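Local coordinates for bifunctional protein FolD (Thermus thermophilus, PDB 6V6Y) that probably oxidises 5,10-methylenetetrahydrofolate with NADP(+) and then hydrolyses the methenyl product to 10-formyltetrahydrofolate, working as a homodimer in one-carbon metabolism, at residues V34-E39 with V63-E68; R198-V203 with W216-A221; G220-D225 with A247-P252. One frame throughout, in Å; residues are numbered along the deposited sequence.

Contact 1: V34-E39 with V63-E68; sequences VIRLGE and VEVYPE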
ATOM      1  N   VAL A  34     -24.574   9.382  -5.231  1.00 42.06           N
ATOM      2  CA  VAL A  34     -23.575  10.306  -4.734  1.00 46.00           C
ATOM      3  C   VAL A  34     -24.187  11.074  -3.576  1.00 47.21           C
ATOM      4  O   VAL A  34     -25.239  11.708  -3.731  1.00 45.96           O
ATOM      5  CB  VAL A  34     -23.089  11.255  -5.836  1.00 47.01           C
ATOM      6  CG1 VAL A  34     -22.048  12.206  -5.271  1.00 46.47           C
ATOM      7  CG2 VAL A  34     -22.528  10.439  -6.986  1.00 44.20           C
ATOM      8  N   ILE A  35     -23.524  11.020  -2.421  1.00 45.13           N
ATOM      9  CA  ILE A  35     -23.969  11.673  -1.196  1.00 47.41           C
ATOM     10  C   ILE A  35     -23.113  12.908  -0.965  1.00 49.85           C
ATOM     11  O   ILE A  35     -21.878  12.829  -1.017  1.00 49.42           O
ATOM     12  CB  ILE A  35     -23.870  10.724   0.012  1.00 49.27           C
ATOM     13  CG1 ILE A  35     -24.819   9.533  -0.144  1.00 47.09           C
ATOM     14  CG2 ILE A  35     -24.143  11.478   1.299  1.00 46.91           C
ATOM     15  CD1 ILE A  35     -24.619   8.457   0.929  1.00 42.11           C
ATOM     16  N   ARG A  36     -23.760  14.039  -0.685  1.00 47.34           N
ATOM     17  CA  ARG A  36     -23.059  15.267  -0.327  1.00 46.60           C
ATOM     18  C   ARG A  36     -23.720  15.876   0.902  1.00 51.43           C
ATOM     19  O   ARG A  36     -24.953  15.975   0.967  1.00 49.54           O
ATOM     20  CB  ARG A  36     -23.053  16.279  -1.483  1.00 46.80           C
ATOM     21  CG  ARG A  36     -22.873  17.716  -1.015  1.00 48.91           C
ATOM     22  CD  ARG A  36     -22.530  18.685  -2.146  1.00 48.00           C
ATOM     23  NE  ARG A  36     -23.593  18.820  -3.147  1.00 52.69           N
ATOM     24  CZ  ARG A  36     -24.606  19.690  -3.093  1.00 52.30           C
ATOM     25  NH1 ARG A  36     -24.748  20.523  -2.071  1.00 48.69           N
ATOM     26  NH2 ARG A  36     -25.495  19.729  -4.078  1.00 55.99           N
ATOM     27  N   LEU A  37     -22.905  16.261   1.882  1.00 48.47           N
ATOM     28  CA  LEU A  37     -23.361  17.015   3.042  1.00 51.15           C
ATOM     29  C   LEU A  37     -22.943  18.470   2.867  1.00 53.76           C
ATOM     30  O   LEU A  37     -21.802  18.746   2.491  1.00 53.92           O
ATOM     31  CB  LEU A  37     -22.783  16.436   4.338  1.00 51.56           C
ATOM     32  CG  LEU A  37     -23.639  15.343   4.998  1.00 52.36           C
ATOM     33  CD1 LEU A  37     -23.648  14.059   4.160  1.00 50.57           C
ATOM     34  CD2 LEU A  37     -23.206  15.041   6.430  1.00 53.19           C
ATOM     35  N   GLY A  38     -23.876  19.400   3.101  1.00 53.07           N
ATOM     36  CA  GLY A  38     -23.535  20.813   3.055  1.00 51.02           C
ATOM     37  C   GLY A  38     -23.430  21.351   1.642  1.00 54.27           C
ATOM     38  O   GLY A  38     -23.797  20.693   0.664  1.00 51.37           O
ATOM     39  N   GLU A  39     -22.877  22.562   1.535  1.00 55.88           N
ATOM     40  CA  GLU A  39     -22.908  23.327   0.293  1.00 57.15           C
ATOM     41  C   GLU A  39     -21.527  23.878  -0.081  1.00 60.33           C
ATOM     42  O   GLU A  39     -21.413  24.981  -0.626  1.00 56.26           O
ATOM     43  CB  GLU A  39     -23.930  24.463   0.390  1.00 55.51           C
ATOM     44  CG  GLU A  39     -25.395  24.003   0.563  1.00 55.56           C
ATOM     45  CD  GLU A  39     -25.917  23.192  -0.631  1.00 59.44           C
ATOM     46  OE1 GLU A  39     -25.711  23.615  -1.790  1.00 64.61           O
ATOM     47  OE2 GLU A  39     -26.536  22.126  -0.413  1.00 59.87           O
ATOM     48  N   VAL A  63     -28.018  12.287  -6.930  1.00 47.99           N
ATOM     49  CA  VAL A  63     -27.278  12.983  -5.877  1.00 47.46           C
ATOM     50  C   VAL A  63     -28.205  13.143  -4.678  1.00 46.74           C
ATOM     51  O   VAL A  63     -29.313  13.678  -4.809  1.00 50.86           O
ATOM     52  CB  VAL A  63     -26.763  14.352  -6.357  1.00 46.22           C
ATOM     53  CG1 VAL A  63     -26.004  15.065  -5.232  1.00 46.63           C
ATOM     54  CG2 VAL A  63     -25.876  14.195  -7.584  1.00 47.41           C
ATOM     55  N   GLU A  64     -27.774  12.669  -3.514  1.00 46.53           N
ATOM     56  CA  GLU A  64     -28.529  12.853  -2.276  1.00 46.62           C
ATOM     57  C   GLU A  64     -27.820  13.923  -1.465  1.00 47.16           C
ATOM     58  O   GLU A  64     -26.732  13.686  -0.934  1.00 46.76           O
ATOM     59  CB  GLU A  64     -28.652  11.559  -1.477  1.00 41.61           C
ATOM     60  CG  GLU A  64     -29.066  10.379  -2.295  1.00 42.94           C
ATOM     61  CD  GLU A  64     -29.454   9.188  -1.445  1.00 45.37           C
ATOM     62  OE1 GLU A  64     -29.946   8.193  -2.028  1.00 47.69           O
ATOM     63  OE2 GLU A  64     -29.266   9.242  -0.200  1.00 48.99           O
ATOM     64  N   VAL A  65     -28.419  15.104  -1.402  1.00 49.73           N
ATOM     65  CA  VAL A  65     -27.875  16.227  -0.655  1.00 45.66           C
ATOM     66  C   VAL A  65     -28.539  16.251   0.708  1.00 50.16           C
ATOM     67  O   VAL A  65     -29.773  16.195   0.808  1.00 49.47           O
ATOM     68  CB  VAL A  65     -28.102  17.555  -1.389  1.00 46.89           C
ATOM     69  CG1 VAL A  65     -27.470  18.680  -0.603  1.00 50.18           C
ATOM     70  CG2 VAL A  65     -27.529  17.483  -2.785  1.00 46.55           C
ATOM     71  N   TYR A  66     -27.728  16.323   1.755  1.00 47.43           N
ATOM     72  CA  TYR A  66     -28.212  16.465   3.112  1.00 45.74           C
ATOM     73  C   TYR A  66     -27.693  17.768   3.709  1.00 49.50           C
ATOM     74  O   TYR A  66     -26.758  18.379   3.175  1.00 49.15           O
ATOM     75  CB  TYR A  66     -27.779  15.260   3.956  1.00 45.55           C
ATOM     76  CG  TYR A  66     -28.381  13.974   3.450  1.00 48.40           C
ATOM     77  CD1 TYR A  66     -27.718  13.214   2.491  1.00 45.42           C
ATOM     78  CD2 TYR A  66     -29.638  13.536   3.901  1.00 47.30           C
ATOM     79  CE1 TYR A  66     -28.265  12.045   2.001  1.00 47.96           C
ATOM     80  CE2 TYR A  66     -30.204  12.354   3.414  1.00 44.46           C
ATOM     81  CZ  TYR A  66     -29.506  11.617   2.462  1.00 48.48           C
ATOM     82  OH  TYR A  66     -30.028  10.450   1.955  1.00 43.89           O
ATOM     83  N   PRO A  67     -28.305  18.248   4.791  1.00 49.24           N
ATOM     84  CA  PRO A  67     -27.752  19.420   5.478  1.00 53.30           C
ATOM     85  C   PRO A  67     -26.350  19.149   6.009  1.00 55.24           C
ATOM     86  O   PRO A  67     -25.935  18.008   6.228  1.00 52.92           O
ATOM     87  CB  PRO A  67     -28.744  19.672   6.620  1.00 52.35           C
ATOM     88  CG  PRO A  67     -29.521  18.404   6.750  1.00 55.50           C
ATOM     89  CD  PRO A  67     -29.584  17.824   5.378  1.00 52.70           C
ATOM     90  N   GLU A  68     -25.611  20.234   6.204  1.00 57.21           N
ATOM     91  CA  GLU A  68     -24.266  20.122   6.754  1.00 55.20           C
ATOM     92  C   GLU A  68     -24.272  19.463   8.132  1.00 57.86           C
ATOM     93  O   GLU A  68     -23.374  18.676   8.454  1.00 59.94           O
ATOM     94  CB  GLU A  68     -23.635  21.507   6.813  1.00 57.70           C
ATOM     95  CG  GLU A  68     -22.515  21.636   7.806  1.00 67.41           C
ATOM     96  CD  GLU A  68     -21.351  22.416   7.248  1.00 69.47           C
ATOM     97  OE1 GLU A  68     -21.585  23.295   6.385  1.00 71.87           O
ATOM     98  OE2 GLU A  68     -20.203  22.147   7.675  1.00 73.77           O
TER

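Contact 2: R198-V203 with W216-A221; sequences RAQVLV and WVREGA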
ATOM      1  N   ARG A 198      15.303  13.134 -10.991  1.00 46.33           N
ATOM      2  CA  ARG A 198      15.565  11.778 -11.456  1.00 44.66           C
ATOM      3  C   ARG A 198      14.450  11.209 -12.315  1.00 47.70           C
ATOM      4  O   ARG A 198      14.692  10.247 -13.060  1.00 46.81           O
ATOM      5  CB  ARG A 198      15.762  10.842 -10.271  1.00 49.04           C
ATOM      6  CG  ARG A 198      16.549  11.428  -9.117  1.00 55.91           C
ATOM      7  CD  ARG A 198      16.547  10.447  -7.973  1.00 56.47           C
ATOM      8  NE  ARG A 198      17.103  11.038  -6.768  1.00 61.77           N
ATOM      9  CZ  ARG A 198      16.780  10.651  -5.534  1.00 63.27           C
ATOM     10  NH1 ARG A 198      15.903   9.660  -5.343  1.00 57.60           N
ATOM     11  NH2 ARG A 198      17.349  11.250  -4.495  1.00 58.58           N
ATOM     12  N   ALA A 199      13.243  11.768 -12.215  1.00 39.86           N
ATOM     13  CA  ALA A 199      12.059  11.120 -12.765  1.00 45.70           C
ATOM     14  C   ALA A 199      12.027  11.214 -14.290  1.00 42.16           C
ATOM     15  O   ALA A 199      12.114  12.307 -14.852  1.00 44.11           O
ATOM     16  CB  ALA A 199      10.790  11.747 -12.178  1.00 38.29           C
ATOM     17  N   GLN A 200      11.907  10.056 -14.949  1.00 39.40           N
ATOM     18  CA  GLN A 200      11.446  10.014 -16.329  1.00 40.69           C
ATOM     19  C   GLN A 200       9.945  10.272 -16.421  1.00 41.99           C
ATOM     20  O   GLN A 200       9.477  10.867 -17.396  1.00 39.48           O
ATOM     21  CB  GLN A 200      11.771   8.661 -16.956  1.00 40.41           C
ATOM     22  CG  GLN A 200      13.234   8.249 -16.904  1.00 46.69           C
ATOM     23  CD  GLN A 200      13.412   6.779 -17.274  1.00 49.45           C
ATOM     24  OE1 GLN A 200      12.977   5.880 -16.536  1.00 43.78           O
ATOM     25  NE2 GLN A 200      14.019   6.527 -18.438  1.00 42.63           N
ATOM     26  N   VAL A 201       9.172   9.819 -15.432  1.00 40.24           N
ATOM     27  CA  VAL A 201       7.764  10.188 -15.298  1.00 36.36           C
ATOM     28  C   VAL A 201       7.617  10.839 -13.933  1.00 41.74           C
ATOM     29  O   VAL A 201       7.982  10.237 -12.911  1.00 41.51           O
ATOM     30  CB  VAL A 201       6.822   8.978 -15.452  1.00 39.37           C
ATOM     31  CG1 VAL A 201       5.346   9.391 -15.316  1.00 35.02           C
ATOM     32  CG2 VAL A 201       7.067   8.253 -16.778  1.00 37.16           C
ATOM     33  N   LEU A 202       7.113  12.072 -13.916  1.00 38.15           N
ATOM     34  CA  LEU A 202       6.921  12.837 -12.688  1.00 36.99           C
ATOM     35  C   LEU A 202       5.435  13.132 -12.515  1.00 39.83           C
ATOM     36  O   LEU A 202       4.812  13.745 -13.393  1.00 39.40           O
ATOM     37  CB  LEU A 202       7.736  14.128 -12.733  1.00 34.74           C
ATOM     38  CG  LEU A 202       7.615  15.054 -11.524  1.00 37.43           C
ATOM     39  CD1 LEU A 202       8.247  14.426 -10.282  1.00 38.26           C
ATOM     40  CD2 LEU A 202       8.266  16.378 -11.839  1.00 38.44           C
ATOM     41  N   VAL A 203       4.864  12.674 -11.403  1.00 37.58           N
ATOM     42  CA  VAL A 203       3.463  12.911 -11.077  1.00 35.55           C
ATOM     43  C   VAL A 203       3.407  13.773  -9.828  1.00 40.00           C
ATOM     44  O   VAL A 203       3.977  13.405  -8.796  1.00 38.54           O
ATOM     45  CB  VAL A 203       2.701  11.594 -10.849  1.00 37.60           C
ATOM     46  CG1 VAL A 203       1.188  11.857 -10.754  1.00 32.54           C
ATOM     47  CG2 VAL A 203       3.038  10.583 -11.945  1.00 33.81           C
ATOM     48  N   TRP A 216      13.498  21.640 -11.487  1.00 49.44           N
ATOM     49  CA  TRP A 216      13.132  20.399 -10.823  1.00 49.54           C
ATOM     50  C   TRP A 216      12.939  19.240 -11.787  1.00 49.49           C
ATOM     51  O   TRP A 216      12.796  18.100 -11.329  1.00 46.42           O
ATOM     52  CB  TRP A 216      11.832  20.549 -10.041  1.00 44.97           C
ATOM     53  CG  TRP A 216      11.737  21.670  -9.056  1.00 46.22           C
ATOM     54  CD1 TRP A 216      12.339  22.900  -9.119  1.00 48.55           C
ATOM     55  CD2 TRP A 216      10.929  21.677  -7.872  1.00 47.97           C
ATOM     56  NE1 TRP A 216      11.964  23.663  -8.037  1.00 48.00           N
ATOM     57  CE2 TRP A 216      11.102  22.935  -7.256  1.00 49.58           C
ATOM     58  CE3 TRP A 216      10.095  20.726  -7.258  1.00 46.39           C
ATOM     59  CZ2 TRP A 216      10.471  23.271  -6.056  1.00 49.63           C
ATOM     60  CZ3 TRP A 216       9.470  21.057  -6.068  1.00 48.24           C
ATOM     61  CH2 TRP A 216       9.661  22.325  -5.480  1.00 51.23           C
ATOM     62  N   VAL A 217      12.893  19.490 -13.092  1.00 44.63           N
ATOM     63  CA  VAL A 217      12.404  18.502 -14.041  1.00 47.25           C
ATOM     64  C   VAL A 217      13.547  18.025 -14.922  1.00 45.80           C
ATOM     65  O   VAL A 217      14.322  18.831 -15.450  1.00 47.44           O
ATOM     66  CB  VAL A 217      11.236  19.057 -14.878  1.00 46.80           C
ATOM     67  CG1 VAL A 217      10.667  17.974 -15.781  1.00 44.15           C
ATOM     68  CG2 VAL A 217      10.155  19.584 -13.956  1.00 42.48           C
ATOM     69  N   ARG A 218      13.630  16.710 -15.085  1.00 44.94           N
ATOM     70  CA  ARG A 218      14.563  16.094 -16.015  1.00 45.84           C
ATOM     71  C   ARG A 218      14.194  16.409 -17.459  1.00 48.44           C
ATOM     72  O   ARG A 218      13.020  16.351 -17.849  1.00 47.46           O
ATOM     73  CB  ARG A 218      14.558  14.582 -15.805  1.00 43.89           C
ATOM     74  CG  ARG A 218      15.561  13.811 -16.619  1.00 41.29           C
ATOM     75  CD  ARG A 218      15.701  12.406 -16.053  1.00 51.38           C
ATOM     76  NE  ARG A 218      16.400  11.526 -16.982  1.00 58.27           N
ATOM     77  CZ  ARG A 218      16.656  10.246 -16.749  1.00 60.58           C
ATOM     78  NH1 ARG A 218      16.268   9.702 -15.606  1.00 61.20           N
ATOM     79  NH2 ARG A 218      17.291   9.508 -17.656  1.00 63.38           N
ATOM     80  N   GLU A 219      15.210  16.698 -18.265  1.00 48.70           N
ATOM     81  CA  GLU A 219      15.015  16.876 -19.699  1.00 51.19           C
ATOM     82  C   GLU A 219      14.274  15.681 -20.297  1.00 50.18           C
ATOM     83  O   GLU A 219      14.635  14.524 -20.055  1.00 49.43           O
ATOM     84  CB  GLU A 219      16.377  17.066 -20.385  1.00 47.78           C
ATOM     85  CG  GLU A 219      16.318  17.273 -21.895  1.00 54.19           C
ATOM     86  CD  GLU A 219      15.682  18.615 -22.274  1.00 67.62           C
ATOM     87  OE1 GLU A 219      16.052  19.641 -21.647  1.00 67.60           O
ATOM     88  OE2 GLU A 219      14.812  18.645 -23.193  1.00 73.54           O
ATOM     89  N   GLY A 220      13.221  15.968 -21.070  1.00 42.84           N
ATOM     90  CA  GLY A 220      12.432  14.915 -21.698  1.00 43.89           C
ATOM     91  C   GLY A 220      11.529  14.125 -20.769  1.00 44.45           C
ATOM     92  O   GLY A 220      11.084  13.032 -21.136  1.00 41.58           O
ATOM     93  N   ALA A 221      11.243  14.637 -19.577  1.00 40.62           N
ATOM     94  CA  ALA A 221      10.382  13.914 -18.653  1.00 42.63           C
ATOM     95  C   ALA A 221       8.929  14.003 -19.095  1.00 43.74           C
ATOM     96  O   ALA A 221       8.518  14.957 -19.763  1.00 44.45           O
ATOM     97  CB  ALA A 221      10.524  14.470 -17.240  1.00 38.98           C
TER
HETATM   98  O   HOH W   1      11.667  14.878 -13.788  1.00 42.08           O

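Contact 3: G220-D225 with A247-P252; sequences GAIVVD and AFALTP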
ATOM      1  N   GLY A 220      13.221  15.968 -21.070  1.00 42.84           N
ATOM      2  CA  GLY A 220      12.432  14.915 -21.698  1.00 43.89           C
ATOM      3  C   GLY A 220      11.529  14.125 -20.769  1.00 44.45           C
ATOM      4  O   GLY A 220      11.084  13.032 -21.136  1.00 41.58           O
ATOM      5  N   ALA A 221      11.243  14.637 -19.577  1.00 40.62           N
ATOM      6  CA  ALA A 221      10.382  13.914 -18.653  1.00 42.63           C
ATOM      7  C   ALA A 221       8.929  14.003 -19.095  1.00 43.74           C
ATOM      8  O   ALA A 221       8.518  14.957 -19.763  1.00 44.45           O
ATOM      9  CB  ALA A 221      10.524  14.470 -17.240  1.00 38.98           C
ATOM     10  N   ILE A 222       8.154  12.982 -18.732  1.00 43.05           N
ATOM     11  CA  ILE A 222       6.695  13.015 -18.844  1.00 41.85           C
ATOM     12  C   ILE A 222       6.153  13.516 -17.513  1.00 40.91           C
ATOM     13  O   ILE A 222       6.363  12.876 -16.475  1.00 43.06           O
ATOM     14  CB  ILE A 222       6.131  11.623 -19.172  1.00 44.76           C
ATOM     15  CG1 ILE A 222       6.895  10.983 -20.334  1.00 45.16           C
ATOM     16  CG2 ILE A 222       4.614  11.671 -19.401  1.00 43.13           C
ATOM     17  CD1 ILE A 222       6.373  11.326 -21.681  1.00 49.42           C
ATOM     18  N   VAL A 223       5.466  14.655 -17.526  1.00 41.09           N
ATOM     19  CA  VAL A 223       5.016  15.317 -16.304  1.00 37.76           C
ATOM     20  C   VAL A 223       3.490  15.275 -16.247  1.00 42.86           C
ATOM     21  O   VAL A 223       2.810  15.767 -17.160  1.00 44.69           O
ATOM     22  CB  VAL A 223       5.541  16.758 -16.226  1.00 35.66           C
ATOM     23  CG1 VAL A 223       5.014  17.444 -14.968  1.00 38.85           C
ATOM     24  CG2 VAL A 223       7.075  16.762 -16.245  1.00 36.21           C
ATOM     25  N   VAL A 224       2.959  14.705 -15.163  1.00 41.04           N
ATOM     26  CA  VAL A 224       1.523  14.568 -14.921  1.00 39.85           C
ATOM     27  C   VAL A 224       1.161  15.440 -13.722  1.00 38.79           C
ATOM     28  O   VAL A 224       1.691  15.242 -12.626  1.00 43.07           O
ATOM     29  CB  VAL A 224       1.138  13.102 -14.680  1.00 37.92           C
ATOM     30  CG1 VAL A 224      -0.333  12.974 -14.349  1.00 36.43           C
ATOM     31  CG2 VAL A 224       1.504  12.259 -15.905  1.00 37.27           C
ATOM     32  N   ASP A 225       0.263  16.402 -13.925  1.00 40.51           N
ATOM     33  CA  ASP A 225      -0.040  17.439 -12.943  1.00 39.76           C
ATOM     34  C   ASP A 225      -1.438  17.209 -12.379  1.00 43.62           C
ATOM     35  O   ASP A 225      -2.437  17.545 -13.018  1.00 45.08           O
ATOM     36  CB  ASP A 225       0.076  18.810 -13.593  1.00 38.90           C
ATOM     37  CG  ASP A 225      -0.026  19.956 -12.596  1.00 41.68           C
ATOM     38  OD1 ASP A 225      -0.357  19.732 -11.409  1.00 41.58           O
ATOM     39  OD2 ASP A 225       0.230  21.104 -13.019  1.00 50.51           O
ATOM     40  N   ALA A 247      10.071  19.476 -20.498  1.00 47.96           N
ATOM     41  CA  ALA A 247       9.406  18.182 -20.517  1.00 47.28           C
ATOM     42  C   ALA A 247       9.118  17.746 -21.944  1.00 47.41           C
ATOM     43  O   ALA A 247       8.910  18.576 -22.833  1.00 49.39           O
ATOM     44  CB  ALA A 247       8.108  18.239 -19.711  1.00 43.89           C
ATOM     45  N   PHE A 248       9.124  16.429 -22.162  1.00 40.92           N
ATOM     46  CA  PHE A 248       8.681  15.900 -23.443  1.00 41.62           C
ATOM     47  C   PHE A 248       7.163  16.002 -23.584  1.00 46.38           C
ATOM     48  O   PHE A 248       6.641  16.165 -24.695  1.00 48.42           O
ATOM     49  CB  PHE A 248       9.151  14.455 -23.582  1.00 46.71           C
ATOM     50  CG  PHE A 248       8.567  13.723 -24.772  1.00 49.72           C
ATOM     51  CD1 PHE A 248       7.437  12.918 -24.625  1.00 48.33           C
ATOM     52  CD2 PHE A 248       9.162  13.821 -26.031  1.00 45.98           C
ATOM     53  CE1 PHE A 248       6.897  12.235 -25.708  1.00 45.80           C
ATOM     54  CE2 PHE A 248       8.635  13.133 -27.128  1.00 45.13           C
ATOM     55  CZ  PHE A 248       7.498  12.340 -26.967  1.00 50.24           C
ATOM     56  N   ALA A 249       6.442  15.915 -22.476  1.00 44.79           N
ATOM     57  CA  ALA A 249       4.991  15.978 -22.501  1.00 46.25           C
ATOM     58  C   ALA A 249       4.514  16.381 -21.115  1.00 46.05           C
ATOM     59  O   ALA A 249       5.105  15.977 -20.105  1.00 45.25           O
ATOM     60  CB  ALA A 249       4.378  14.640 -22.921  1.00 42.61           C
ATOM     61  N   LEU A 250       3.444  17.164 -21.079  1.00 40.87           N
ATOM     62  CA  LEU A 250       2.961  17.770 -19.855  1.00 40.21           C
ATOM     63  C   LEU A 250       1.437  17.801 -19.866  1.00 47.34           C
ATOM     64  O   LEU A 250       0.828  18.177 -20.872  1.00 46.75           O
ATOM     65  CB  LEU A 250       3.529  19.175 -19.713  1.00 38.20           C
ATOM     66  CG  LEU A 250       2.804  20.070 -18.721  1.00 44.86           C
ATOM     67  CD1 LEU A 250       3.095  19.642 -17.280  1.00 43.82           C
ATOM     68  CD2 LEU A 250       3.225  21.498 -18.957  1.00 42.15           C
ATOM     69  N   THR A 251       0.840  17.381 -18.757  1.00 46.97           N
ATOM     70  CA  THR A 251      -0.612  17.417 -18.545  1.00 48.12           C
ATOM     71  C   THR A 251      -1.095  18.845 -18.326  1.00 49.71           C
ATOM     72  O   THR A 251      -0.622  19.511 -17.389  1.00 49.22           O
ATOM     73  CB  THR A 251      -0.968  16.529 -17.332  1.00 47.10           C
ATOM     74  OG1 THR A 251      -1.021  15.163 -17.757  1.00 53.11           O
ATOM     75  CG2 THR A 251      -2.313  16.918 -16.664  1.00 53.18           C
ATOM     76  N   PRO A 252      -2.010  19.359 -19.150  1.00 50.17           N
ATOM     77  CA  PRO A 252      -2.554  20.699 -18.904  1.00 49.07           C
ATOM     78  C   PRO A 252      -3.478  20.692 -17.700  1.00 45.03           C
ATOM     79  O   PRO A 252      -3.991  19.655 -17.293  1.00 44.74           O
ATOM     80  CB  PRO A 252      -3.336  21.001 -20.187  1.00 47.65           C
ATOM     81  CG  PRO A 252      -3.801  19.633 -20.632  1.00 45.48           C
ATOM     82  CD  PRO A 252      -2.600  18.751 -20.360  1.00 48.87           C
TER
HETATM   83  O   HOH W   2       0.399  21.586 -15.755  1.00 50.46           O

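Contact 1: V34-E39 with V63-E68
Ile35, Leu37 and Tyr66 gather on one face of two parallel strands, where helix 72-84 covers them. The Tyr66 ring, its CG anti to the carbonyl carbon, crosses Ile35 obliquely, with CD1 4.1 Å from Ile35 CG2. Leu37 sets its CG 4.3 Å from Tyr66 CB. Behind these side chains the backbones pair as neighbours in a right-handed beta-alpha-beta unit whose helix, 41-57, covers the other face. The bonds from Glu64 N to Val34 O and Tyr66 N to Arg36 O run nearly along the C=O axes; that from Arg36 N reaches Glu64 O from above the carbonyl plane.

On the helix 41-57 face, Arg36 lies alongside Val65, whose CG2 sits over one guanidinium face, 3.3 Å from NH2. A bend at chi3 (64°) turns NH1 back to Gly38 O at 2.9 Å, in the guanidinium plane, and into a salt bridge with Glu39 OE2 whose hydrogen bond is weak. At the other polar edge Tyr66 OH gives its proton to Glu64 OE2, 2.6 Å away and met from above the carboxylate plane, while Glu64 OE1 pairs with Arg33 and Arg78. These matched charges would probably keep the carboxylates of Glu39 and Glu64 ionised.

Contact 2: R198-V203 with W216-A221
Arg218 and Gln200 lie side by side and point the same way, at the edge of the Rossmann-type NAD(P)-binding domain where strand 201-204 begins and a type II beta turn, Arg218 to Ala221, leads into strand 222-225. The amide and guanidinium planes are only 16° apart, yet the overlap is made by the aliphatic part of the glutamine: Gln200 CG rests over one face of the guanidinium, 3.6 Å from Arg218 NH1 and offset toward the rim. The Arg218 chain is extended, its CG anti to the backbone N (chi1 -175°), and so reaches across the backbone of the segment 198-203. On the way its CB passes 3.5 Å from Ala199 O, and at the tip NH1 donates to Arg198 O at 3.0 Å. That acceptor lies in the guanidinium plane, but the donor stands above the carbonyl plane, and the N-H...O angle is a bent 146°.

The polar ends of the partners are engaged with other residues. Gln200 OE1 accepts from the backbone N of Glu157, while Arg198 turns away from the turn and forms a salt bridge through NH2 with Glu157 of the second subunit, so this corner also belongs to the dimer interface.

Deeper in, Leu202 CD2 meets Val217 CG2, an apolar contact that joins the strand to the loop; Leu202 also packs on Val159 of strand 157-161. The turn itself is closed by Ala221 N bonding to Arg218 O, and Gly220 occupies its positive-phi position. Ala221 then comes up beside Gln200, its CA making a C-H...O contact with Gln200 O. Between the two backbones one water bridges the gap, donating to Ala199 O at 2.8 Å and accepting from Arg218 N at 3.0 Å.

Contact 3: G220-D225 with A247-P252
Ile222 lays its CD1 against the edge of the Phe248 ring, near the ring plane and 3.5 Å from Phe248 CD1, and the same methyl reaches Ala249 CB. The two side chains run alongside each other. Phe248 sets CG anti to its backbone N (chi1 171°), which carries the ring away from the sheet while its CB stays 3.4 Å from Gly220 O.

Beneath this layer the strands pair in parallel, Ile222 beside Ala249 and Val223 beside Leu250. Val223 is held by both backbone groups: its N donates to Ala249 O at 2.9 Å, almost straight at 171°, and its O accepts from Thr251 N nearly along the C=O axis. The bond from Phe248 N to Ala221 O, just ahead of the strands, is more bent, with the donor above the carbonyl plane. On the face opposite Ile222, Val223 spreads its methyls, CG1 to Leu250 CD1 at 3.7 Å and CG2 to Ala247 CB at 3.9 Å.

Thr251 fills the far end, its CB 3.6 Å from Asp225 N and its CG2 beside Asp225 O. Its buried OG1 has no hydrogen-bonding partner in the model, so its side chain contributes mainly packing. A glycine here would probably loosen the end of the strand pair, since the CB and methyl contacts with Asp225 would go. A water donates to both Asp225 OD2 and Thr251 O, and the Asp225 carboxylate also accepts from the backbone N atoms of Gly227, Asp238 and Val239.

The pair forms neighbouring parallel strands of the Rossmann-type NAD(P)-binding domain, with the Asp225 side chain about 8 Å from the bound NADP. Strand 222-225 is flanked on its other side by strand 201-204. Helix 137-148 covers Ile222 and Val224, and helix 257-276 lies against Val224 and Thr251 through Val257.

Contact 1 closes before the other two open, and contact 3 begins where contact 2 ends. Contact 1 belongs to the three-stranded parallel sheet of the catalytic domain, on the opposite side of the chain's centre from the others; its centre is about 40 Å from that of contact 2 and about 36 Å from that of contact 3. Contacts 2 and 3 share Gly220 and Ala221, with centres about 8 Å apart, and belong to one parallel sheet of the NAD(P)-binding domain. There strand 222-225 lies between 201-204 and 249-250, so the two contacts meet at the start of the middle strand, in the domain that binds NADP. Each domain therefore has its own parallel core.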